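Local coordinates for hypothetical protein (Streptococcus pneumoniae, PDB 2HIY) that is of unknown function, belonging to the conserved bacterial DUF1697 family and folding around two four-stranded antiparallel sheets, at residues D[75-80]-D[108-113]; D[127-132]-D[149-154]; D[4-9]-D[49-54]. One frame throughout, in Å; residues are numbered along the deposited sequence.

Contact 1: residues D[75-80]-D[108-113]; sequences QSFSLL and YTEGLD
Two direct hydrogen bonds, both accepted by backbone carbonyls, join Phe77 and Ser78 to segment 108-113, which leads out of strand 102-108. Glu110 N donates to Phe77 O at 2.9 Å, nearly along the C=O axis and almost straight (166°). The hydroxyl of Ser78, turned beside its own backbone N, gives its proton to Tyr108 O; OG lies 2.8 Å from that oxygen, above the carbonyl plane. Two waters extend the seam: water 1 accepts from Phe77 N and donates to Glu110 O, and water 2 accepts from Leu79 N and donates to Glu110 OE2. Van der Waals contact is modest: the Thr109 methyl CG2 lies against the hydroxyls of Ser76 and Ser78, 3.6 Å from Ser78 OG, while the bent chain of Glu110 brings CG obliquely to Phe77 CE1 at 4.0 Å. The bend also puts OE2 in a salt bridge with Lys56, which in turn bonds to Leu79 O. Thr109 to Leu112 form a type II turn. Phe77 and Leu79 pack on helix 56-70, Ser78 pairs by backbone with Leu10 of strand 5-10, Thr109 OG1 bonds to His165 O and Ser76 OG to Arg164 O, so the contact joins the two sheets in a buried position.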
loop_
_atom_site.group_PDB
_atom_site.type_symbol
_atom_site.label_atom_id
_atom_site.label_comp_id
_atom_site.label_asym_id
_atom_site.label_seq_id
_atom_site.Cartn_x
_atom_site.Cartn_y
_atom_site.Cartn_z
ATOM N N GLN D 75 -24.809 -5.783 -2.641
ATOM C CA GLN D 75 -25.720 -5.671 -3.772
ATOM C C GLN D 75 -25.881 -6.955 -4.575
ATOM O O GLN D 75 -26.596 -6.979 -5.584
ATOM C CB GLN D 75 -25.267 -4.505 -4.674
ATOM C CG GLN D 75 -25.521 -3.157 -3.994
ATOM C CD GLN D 75 -24.932 -1.972 -4.701
ATOM O OE1 GLN D 75 -24.590 -2.038 -5.881
ATOM N NE2 GLN D 75 -24.822 -0.857 -3.981
ATOM N N SER D 76 -25.208 -8.007 -4.121
ATOM C CA SER D 76 -25.413 -9.355 -4.629
ATOM C C SER D 76 -25.072 -10.301 -3.499
ATOM O O SER D 76 -24.342 -9.940 -2.559
ATOM C CB SER D 76 -24.466 -9.637 -5.819
ATOM O OG SER D 76 -23.093 -9.775 -5.401
ATOM N N PHE D 77 -25.607 -11.516 -3.552
ATOM C CA PHE D 77 -25.168 -12.528 -2.612
ATOM C C PHE D 77 -25.421 -13.901 -3.192
ATOM O O PHE D 77 -26.317 -14.068 -4.031
ATOM C CB PHE D 77 -25.847 -12.365 -1.229
ATOM C CG PHE D 77 -27.359 -12.404 -1.263
ATOM C CD1 PHE D 77 -28.078 -13.595 -1.160
ATOM C CD2 PHE D 77 -28.074 -11.219 -1.278
ATOM C CE1 PHE D 77 -29.482 -13.603 -1.158
ATOM C CE2 PHE D 77 -29.481 -11.225 -1.263
ATOM C CZ PHE D 77 -30.181 -12.416 -1.208
ATOM N N SER D 78 -24.649 -14.876 -2.712
ATOM C CA SER D 78 -24.875 -16.270 -3.026
ATOM C C SER D 78 -25.597 -16.913 -1.841
ATOM O O SER D 78 -25.277 -16.618 -0.685
ATOM C CB SER D 78 -23.548 -16.988 -3.218
ATOM O OG SER D 78 -22.742 -16.301 -4.169
ATOM N N LEU D 79 -26.593 -17.723 -2.139
ATOM C CA LEU D 79 -27.328 -18.444 -1.092
ATOM C C LEU D 79 -27.501 -19.871 -1.570
ATOM O O LEU D 79 -28.147 -20.131 -2.605
ATOM C CB LEU D 79 -28.687 -17.782 -0.864
ATOM C CG LEU D 79 -29.500 -18.418 0.283
ATOM C CD1 LEU D 79 -28.845 -18.268 1.637
ATOM C CD2 LEU D 79 -30.894 -17.804 0.315
ATOM N N LEU D 80 -26.924 -20.802 -0.818
ATOM C CA LEU D 80 -26.968 -22.198 -1.234
ATOM C C LEU D 80 -27.136 -23.101 -0.038
ATOM O O LEU D 80 -26.703 -22.761 1.061
ATOM C CB LEU D 80 -25.689 -22.559 -1.994
ATOM C CG LEU D 80 -24.389 -22.276 -1.268
ATOM C CD1 LEU D 80 -23.724 -23.582 -0.863
ATOM C CD2 LEU D 80 -23.490 -21.546 -2.236
ATOM N N TYR D 108 -21.937 -18.433 -8.141
ATOM C CA TYR D 108 -23.016 -17.653 -8.703
ATOM C C TYR D 108 -23.818 -16.983 -7.595
ATOM O O TYR D 108 -23.849 -17.445 -6.474
ATOM C CB TYR D 108 -23.914 -18.555 -9.540
ATOM C CG TYR D 108 -23.219 -19.229 -10.721
ATOM C CD1 TYR D 108 -22.253 -18.559 -11.485
ATOM C CD2 TYR D 108 -23.592 -20.530 -11.104
ATOM C CE1 TYR D 108 -21.637 -19.205 -12.602
ATOM C CE2 TYR D 108 -22.994 -21.158 -12.200
ATOM C CZ TYR D 108 -22.053 -20.487 -12.938
ATOM O OH TYR D 108 -21.499 -21.133 -14.045
ATOM N N THR D 109 -24.483 -15.883 -7.917
ATOM C CA THR D 109 -25.331 -15.168 -6.964
ATOM C C THR D 109 -26.799 -15.256 -7.381
ATOM O O THR D 109 -27.135 -15.588 -8.507
ATOM C CB THR D 109 -24.937 -13.700 -6.901
ATOM O OG1 THR D 109 -25.003 -13.137 -8.221
ATOM C CG2 THR D 109 -23.525 -13.513 -6.315
ATOM N N GLU D 110 -27.673 -14.915 -6.445
ATOM C CA GLU D 110 -29.097 -14.949 -6.714
ATOM C C GLU D 110 -29.471 -13.964 -7.809
ATOM O O GLU D 110 -29.054 -12.803 -7.781
ATOM C CB GLU D 110 -29.853 -14.633 -5.418
ATOM C CG GLU D 110 -29.796 -15.793 -4.455
ATOM C CD GLU D 110 -30.452 -17.047 -5.028
ATOM O OE1 GLU D 110 -31.584 -16.951 -5.549
ATOM O OE2 GLU D 110 -29.818 -18.131 -4.998
ATOM N N GLY D 111 -30.200 -14.450 -8.809
ATOM C CA GLY D 111 -30.638 -13.570 -9.881
ATOM C C GLY D 111 -29.677 -13.482 -11.046
ATOM O O GLY D 111 -29.994 -12.859 -12.064
ATOM N N LEU D 112 -28.515 -14.116 -10.927
ATOM C CA LEU D 112 -27.525 -14.019 -11.989
ATOM C C LEU D 112 -27.965 -14.769 -13.251
ATOM O O LEU D 112 -28.456 -15.898 -13.177
ATOM C CB LEU D 112 -26.209 -14.594 -11.475
ATOM C CG LEU D 112 -25.010 -14.552 -12.408
ATOM C CD1 LEU D 112 -24.580 -13.128 -12.734
ATOM C CD2 LEU D 112 -23.913 -15.298 -11.728
ATOM N N ASP D 113 -27.734 -14.169 -14.417
ATOM C CA ASP D 113 -27.977 -14.864 -15.673
ATOM C C ASP D 113 -26.755 -15.758 -15.952
ATOM O O ASP D 113 -25.792 -15.339 -16.577
ATOM C CB ASP D 113 -28.206 -13.840 -16.802
ATOM C CG ASP D 113 -28.491 -14.493 -18.159
ATOM O OD1 ASP D 113 -28.439 -15.742 -18.263
ATOM O OD2 ASP D 113 -28.701 -13.756 -19.153
HETATM O O HOH W 1 -27.682 -11.411 -5.752
HETATM O O HOH W 2 -27.048 -18.003 -4.986
#

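Contact 2: residues D[127-132]-D[149-154]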
loop_
_atom_site.group_PDB
_atom_site.type_symbol
_atom_site.label_atom_id
_atom_site.label_comp_id
_atom_site.label_asym_id
_atom_site.label_seq_id
_atom_site.Cartn_x
_atom_site.Cartn_y
_atom_site.Cartn_z
ATOM N N LYS D 127 -5.135 -19.389 -21.031
ATOM C CA LYS D 127 -3.722 -19.724 -21.164
ATOM C C LYS D 127 -3.382 -20.807 -20.123
ATOM O O LYS D 127 -3.907 -21.917 -20.258
ATOM C CB LYS D 127 -2.846 -18.484 -21.074
ATOM C CG LYS D 127 -3.105 -17.492 -22.244
ATOM C CD LYS D 127 -2.482 -18.026 -23.520
ATOM C CE LYS D 127 -2.574 -17.038 -24.667
ATOM N NZ LYS D 127 -1.795 -17.601 -25.820
ATOM N N ASP D 128 -2.578 -20.504 -19.110
ATOM C CA ASP D 128 -2.090 -21.619 -18.269
ATOM C C ASP D 128 -3.066 -21.847 -17.103
ATOM O O ASP D 128 -2.777 -21.606 -15.927
ATOM C CB ASP D 128 -0.690 -21.337 -17.758
ATOM C CG ASP D 128 -0.004 -22.574 -17.182
ATOM O OD1 ASP D 128 -0.447 -23.701 -17.526
ATOM O OD2 ASP D 128 0.955 -22.369 -16.395
ATOM N N GLU D 129 -4.237 -22.349 -17.478
ATOM C CA GLU D 129 -5.352 -22.425 -16.560
ATOM C C GLU D 129 -6.370 -23.384 -17.104
ATOM O O GLU D 129 -6.330 -23.753 -18.289
ATOM C CB GLU D 129 -5.977 -21.023 -16.379
ATOM C CG GLU D 129 -6.679 -20.508 -17.633
ATOM C CD GLU D 129 -6.727 -19.008 -17.678
ATOM O OE1 GLU D 129 -7.325 -18.394 -16.759
ATOM O OE2 GLU D 129 -6.135 -18.421 -18.606
ATOM N N VAL D 130 -7.322 -23.721 -16.243
ATOM C CA VAL D 130 -8.358 -24.683 -16.554
ATOM C C VAL D 130 -9.610 -24.287 -15.775
ATOM O O VAL D 130 -9.526 -23.903 -14.601
ATOM C CB VAL D 130 -7.909 -26.113 -16.193
ATOM C CG1 VAL D 130 -7.606 -26.225 -14.694
ATOM C CG2 VAL D 130 -8.953 -27.144 -16.650
ATOM N N LEU D 131 -10.769 -24.357 -16.410
ATOM C CA LEU D 131 -11.987 -24.036 -15.678
ATOM C C LEU D 131 -13.083 -25.023 -16.014
ATOM O O LEU D 131 -13.067 -25.613 -17.112
ATOM C CB LEU D 131 -12.430 -22.564 -15.879
ATOM C CG LEU D 131 -12.832 -22.159 -17.307
ATOM C CD1 LEU D 131 -14.339 -22.362 -17.557
ATOM C CD2 LEU D 131 -12.547 -20.693 -17.517
ATOM N N TYR D 132 -14.047 -25.159 -15.120
ATOM C CA TYR D 132 -15.151 -26.070 -15.322
ATOM C C TYR D 132 -16.411 -25.414 -14.777
ATOM O O TYR D 132 -16.401 -24.926 -13.655
ATOM C CB TYR D 132 -14.874 -27.411 -14.632
ATOM C CG TYR D 132 -15.956 -28.439 -14.861
ATOM C CD1 TYR D 132 -15.891 -29.268 -15.968
ATOM C CD2 TYR D 132 -17.049 -28.559 -14.002
ATOM C CE1 TYR D 132 -16.871 -30.212 -16.209
ATOM C CE2 TYR D 132 -18.057 -29.491 -14.253
ATOM C CZ TYR D 132 -17.943 -30.292 -15.365
ATOM O OH TYR D 132 -18.917 -31.251 -15.622
ATOM N N SER D 149 0.290 -14.242 -14.364
ATOM C CA SER D 149 -0.045 -12.903 -14.876
ATOM C C SER D 149 -0.478 -12.927 -16.350
ATOM O O SER D 149 -1.020 -11.936 -16.828
ATOM C CB SER D 149 1.140 -11.940 -14.710
ATOM O OG SER D 149 2.197 -12.271 -15.569
ATOM N N LYS D 150 -0.285 -14.047 -17.041
ATOM C CA LYS D 150 -0.750 -14.198 -18.421
ATOM C C LYS D 150 -2.072 -14.935 -18.530
ATOM O O LYS D 150 -2.574 -15.119 -19.631
ATOM C CB LYS D 150 0.303 -14.927 -19.257
ATOM C CG LYS D 150 1.624 -14.137 -19.454
ATOM C CD LYS D 150 2.705 -15.074 -20.071
ATOM C CE LYS D 150 4.074 -14.418 -20.163
ATOM N NZ LYS D 150 4.202 -13.577 -21.390
ATOM N N THR D 151 -2.655 -15.338 -17.402
ATOM C CA THR D 151 -3.911 -16.056 -17.473
ATOM C C THR D 151 -5.101 -15.123 -17.767
ATOM O O THR D 151 -5.075 -13.919 -17.441
ATOM C CB THR D 151 -4.229 -16.834 -16.161
ATOM O OG1 THR D 151 -4.353 -15.935 -15.045
ATOM C CG2 THR D 151 -3.176 -17.913 -15.888
ATOM N N ALA D 152 -6.149 -15.687 -18.358
ATOM C CA ALA D 152 -7.392 -14.942 -18.540
ATOM C C ALA D 152 -7.986 -14.574 -17.195
ATOM O O ALA D 152 -8.593 -13.500 -17.057
ATOM C CB ALA D 152 -8.369 -15.786 -19.332
ATOM N N TYR D 153 -7.872 -15.449 -16.202
ATOM C CA TYR D 153 -8.363 -15.131 -14.865
ATOM C C TYR D 153 -7.789 -13.799 -14.383
ATOM O O TYR D 153 -8.544 -12.900 -13.940
ATOM C CB TYR D 153 -7.985 -16.260 -13.896
ATOM C CG TYR D 153 -8.573 -16.102 -12.523
ATOM C CD1 TYR D 153 -9.842 -16.596 -12.256
ATOM C CD2 TYR D 153 -7.868 -15.486 -11.484
ATOM C CE1 TYR D 153 -10.440 -16.438 -10.995
ATOM C CE2 TYR D 153 -8.455 -15.312 -10.212
ATOM C CZ TYR D 153 -9.721 -15.812 -9.984
ATOM O OH TYR D 153 -10.257 -15.649 -8.718
ATOM N N HIS D 154 -6.480 -13.663 -14.466
ATOM C CA HIS D 154 -5.840 -12.434 -14.036
ATOM C C HIS D 154 -6.128 -11.258 -14.948
ATOM O O HIS D 154 -6.437 -10.145 -14.456
ATOM C CB HIS D 154 -4.336 -12.645 -13.954
ATOM C CG HIS D 154 -3.598 -11.393 -13.647
ATOM N ND1 HIS D 154 -3.721 -10.764 -12.420
ATOM C CD2 HIS D 154 -2.779 -10.630 -14.402
ATOM C CE1 HIS D 154 -2.987 -9.661 -12.443
ATOM N NE2 HIS D 154 -2.395 -9.562 -13.621
#
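The backbones come closest at Lys127 and Thr151, whose CA atoms are 5.2 Å apart, where the turn leading into strand 129-133 faces the start of helix 152-156. Asp128 is the centre of an inverse gamma turn, and the weak bond from Glu129 N to Lys127 O closes it. On the facing segment, Thr151 occupies the N-cap position, its OG1 accepting from His154 N and also hydrogen-bonded to Tyr148 O.

The carboxylate of Glu129 carries the contact. Its CG sits in the crowded position between backbone N and carbonyl carbon (chi1 68°), and the chain then runs extended to the helix end, where both oxygens meet backbone N-H groups. OE2 accepts from Ala152 N at 2.7 Å, and OE1 from Tyr153 N at 3.0 Å, each through its syn lone pair and at the same N-H...O angle of 158°. The anti lone pair of OE2 takes a third, nearly straight bond (177°) from Lys127 N, 2.8 Å away, and OE1 is also bonded to Trp140 NE1. Four N-H groups thus fix the rotation of this buried carboxylate and would be expected to favour its charged form. Around it, Thr151 CB and Ala152 CB lie 3.5 Å from OE2, while Thr151 CG2 rests against Asp128 O at 3.7 Å. The bent chain of Lys127 lays CG over Lys150 O at 3.6 Å before the rest turns off from the helix.

Thr151 is the N-cap proper; Glu129, from edge strand 129-133 of its sheet, takes the first two helical N-H groups, a tertiary addition to the N-cap.

Contact 3: residues D[4-9]-D[49-54]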
loop_
_atom_site.group_PDB
_atom_site.type_symbol
_atom_site.label_atom_id
_atom_site.label_comp_id
_atom_site.label_asym_id
_atom_site.label_seq_id
_atom_site.Cartn_x
_atom_site.Cartn_y
_atom_site.Cartn_z
HETATM N N MSE D 4 -36.158 -28.126 7.628
HETATM C CA MSE D 4 -35.110 -27.275 8.212
HETATM C C MSE D 4 -33.813 -27.488 7.437
HETATM O O MSE D 4 -33.224 -28.574 7.450
HETATM C CB MSE D 4 -34.897 -27.553 9.705
HETATM C CG MSE D 4 -35.941 -26.907 10.628
HETATM SE SE MSE D 4 -35.603 -25.012 11.123
HETATM C CE MSE D 4 -34.424 -25.299 12.669
ATOM N N THR D 5 -33.385 -26.435 6.753
ATOM C CA THR D 5 -32.276 -26.524 5.803
ATOM C C THR D 5 -31.175 -25.611 6.273
ATOM O O THR D 5 -31.443 -24.509 6.727
ATOM C CB THR D 5 -32.780 -26.115 4.408
ATOM O OG1 THR D 5 -33.809 -27.027 4.018
ATOM C CG2 THR D 5 -31.665 -26.114 3.341
ATOM N N ARG D 6 -29.938 -26.078 6.166
ATOM C CA ARG D 6 -28.774 -25.299 6.480
ATOM C C ARG D 6 -28.285 -24.644 5.188
ATOM O O ARG D 6 -28.140 -25.303 4.140
ATOM C CB ARG D 6 -27.689 -26.196 7.087
ATOM C CG ARG D 6 -26.510 -25.453 7.676
ATOM C CD ARG D 6 -26.818 -24.986 9.090
ATOM N NE ARG D 6 -25.697 -24.289 9.710
ATOM C CZ ARG D 6 -25.855 -23.378 10.675
ATOM N NH1 ARG D 6 -24.796 -22.794 11.216
ATOM N NH2 ARG D 6 -27.074 -23.046 11.078
ATOM N N TYR D 7 -28.050 -23.342 5.285
ATOM C CA TYR D 7 -27.657 -22.478 4.167
ATOM C C TYR D 7 -26.330 -21.801 4.410
ATOM O O TYR D 7 -25.976 -21.518 5.565
ATOM C CB TYR D 7 -28.681 -21.353 3.957
ATOM C CG TYR D 7 -29.999 -21.834 3.413
ATOM C CD1 TYR D 7 -31.075 -22.114 4.265
ATOM C CD2 TYR D 7 -30.177 -22.025 2.039
ATOM C CE1 TYR D 7 -32.267 -22.574 3.777
ATOM C CE2 TYR D 7 -31.389 -22.472 1.522
ATOM C CZ TYR D 7 -32.440 -22.753 2.407
ATOM O OH TYR D 7 -33.669 -23.202 1.954
ATOM N N ALA D 8 -25.603 -21.545 3.321
ATOM C CA ALA D 8 -24.455 -20.651 3.310
ATOM C C ALA D 8 -24.876 -19.409 2.540
ATOM O O ALA D 8 -25.423 -19.490 1.430
ATOM C CB ALA D 8 -23.233 -21.306 2.613
ATOM N N LEU D 9 -24.605 -18.271 3.152
ATOM C CA LEU D 9 -24.847 -16.957 2.592
ATOM C C LEU D 9 -23.489 -16.294 2.407
ATOM O O LEU D 9 -22.795 -16.029 3.391
ATOM C CB LEU D 9 -25.681 -16.168 3.608
ATOM C CG LEU D 9 -25.930 -14.684 3.310
ATOM C CD1 LEU D 9 -26.646 -14.467 1.970
ATOM C CD2 LEU D 9 -26.763 -14.085 4.483
ATOM N N PHE D 49 -23.689 -18.725 7.881
ATOM C CA PHE D 49 -24.416 -19.960 7.831
ATOM C C PHE D 49 -25.604 -19.856 8.757
ATOM O O PHE D 49 -25.500 -19.279 9.852
ATOM C CB PHE D 49 -23.498 -21.136 8.233
ATOM C CG PHE D 49 -22.244 -21.161 7.437
ATOM C CD1 PHE D 49 -22.178 -21.856 6.219
ATOM C CD2 PHE D 49 -21.180 -20.347 7.806
ATOM C CE1 PHE D 49 -21.018 -21.795 5.430
ATOM C CE2 PHE D 49 -20.022 -20.264 7.026
ATOM C CZ PHE D 49 -19.954 -20.995 5.814
ATOM N N PHE D 50 -26.725 -20.389 8.306
ATOM C CA PHE D 50 -27.931 -20.330 9.128
ATOM C C PHE D 50 -28.853 -21.477 8.759
ATOM O O PHE D 50 -28.680 -22.102 7.705
ATOM C CB PHE D 50 -28.641 -18.974 8.971
ATOM C CG PHE D 50 -29.236 -18.747 7.613
ATOM C CD1 PHE D 50 -30.540 -19.163 7.304
ATOM C CD2 PHE D 50 -28.504 -18.070 6.636
ATOM C CE1 PHE D 50 -31.096 -18.958 6.030
ATOM C CE2 PHE D 50 -29.052 -17.863 5.373
ATOM C CZ PHE D 50 -30.357 -18.287 5.068
ATOM N N THR D 51 -29.851 -21.714 9.600
ATOM C CA THR D 51 -30.819 -22.740 9.350
ATOM C C THR D 51 -32.181 -22.087 9.221
ATOM O O THR D 51 -32.502 -21.133 9.934
ATOM C CB THR D 51 -30.805 -23.767 10.492
ATOM O OG1 THR D 51 -29.489 -24.315 10.571
ATOM C CG2 THR D 51 -31.810 -24.906 10.259
ATOM N N SER D 52 -32.986 -22.594 8.303
ATOM C CA SER D 52 -34.335 -22.111 8.118
ATOM C C SER D 52 -35.207 -23.112 7.397
ATOM O O SER D 52 -34.730 -23.817 6.499
ATOM C CB SER D 52 -34.347 -20.787 7.339
ATOM O OG SER D 52 -35.657 -20.265 7.214
ATOM N N ILE D 53 -36.481 -23.124 7.746
ATOM C CA ILE D 53 -37.471 -23.917 7.043
ATOM C C ILE D 53 -38.284 -23.046 6.078
ATOM O O ILE D 53 -39.135 -23.553 5.349
ATOM C CB ILE D 53 -38.383 -24.643 8.082
ATOM C CG1 ILE D 53 -39.145 -25.821 7.462
ATOM C CG2 ILE D 53 -39.324 -23.673 8.752
ATOM C CD1 ILE D 53 -39.717 -26.769 8.515
ATOM N N ASP D 54 -38.005 -21.744 6.030
ATOM C CA ASP D 54 -38.725 -20.853 5.129
ATOM C C ASP D 54 -38.368 -21.209 3.672
ATOM O O ASP D 54 -37.304 -21.790 3.416
ATOM C CB ASP D 54 -38.341 -19.406 5.429
ATOM C CG ASP D 54 -39.434 -18.409 5.056
ATOM O OD1 ASP D 54 -40.450 -18.789 4.423
ATOM O OD2 ASP D 54 -39.248 -17.218 5.381
HETATM O O HOH W 3 -35.447 -23.724 3.849
#
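Four backbone hydrogen bonds zip strands 5-10 and 47-52 together in antiparallel register. Thr5 with Ser52 and Tyr7 with Phe50 are the hydrogen-bonded pairs; Arg6 with Thr51 and Ala8 with Phe49 are the non-hydrogen-bonded ones. The bond from Tyr7 N to Phe50 O, 2.8 Å long, runs nearly along the C=O axis.

On the face carrying Tyr7 and Phe50, the two rings are near parallel (24°) but slid apart. Phe50 takes the crowded chi1 position (68°), which brings its ring over Tyr7 CB in a CH-pi contact, 3.9 Å from CB to ring centroid. Leu9 CB meets the edge of this ring. The other face holds Arg6, whose chain bends at chi2 (83°) and folds across the neighbouring strand 47-52: the guanidinium lies flat over the Phe49-Phe50 backbone and, in its own plane, NH2 donates to Thr51 OG1 at 2.8 Å. Ala8 CB touches Phe49 CE1 at 3.6 Å, and Met4, a selenomethionine, brings CE 3.6 Å from Thr51 CG2.

Farther out, water 3 lies within hydrogen-bonding distance of Tyr7 OH, Ser52 O and Asp54 O, while Ser52 OG accepts from Asp54 N in an ST turn that ends the strand. Arg6 NH2 is also held by Lys38 O.

Helix 56-70 covers the Tyr7-Phe50 face and helix 171-182 packs on Ala8 and Phe49. By strand order these are the two central strands of an alpha+beta, ferredoxin-like sheet.

From the N terminus, contact 3 closes first: strand 5-10 runs out, the chain passes through helix 24-34 and strand 39-41, and strand 47-52 returns beside it. Helix 56-70 then leads to contact 1, which spans helix 82-89 and strand 102-108 and ties the edge of the first sheet to the loop leaving a central strand of the second. Contact 2 closes last, around strand 137-142, at the far edge of that second sheet. The three loops follow in series. Contacts 3 and 1 touch, since strands 5-10 and 78-81 are neighbours and Leu9 packs on Phe77; contact 2 touches neither, about 6 Å from contact 1 and about 17 Å from contact 3 between nearest atoms.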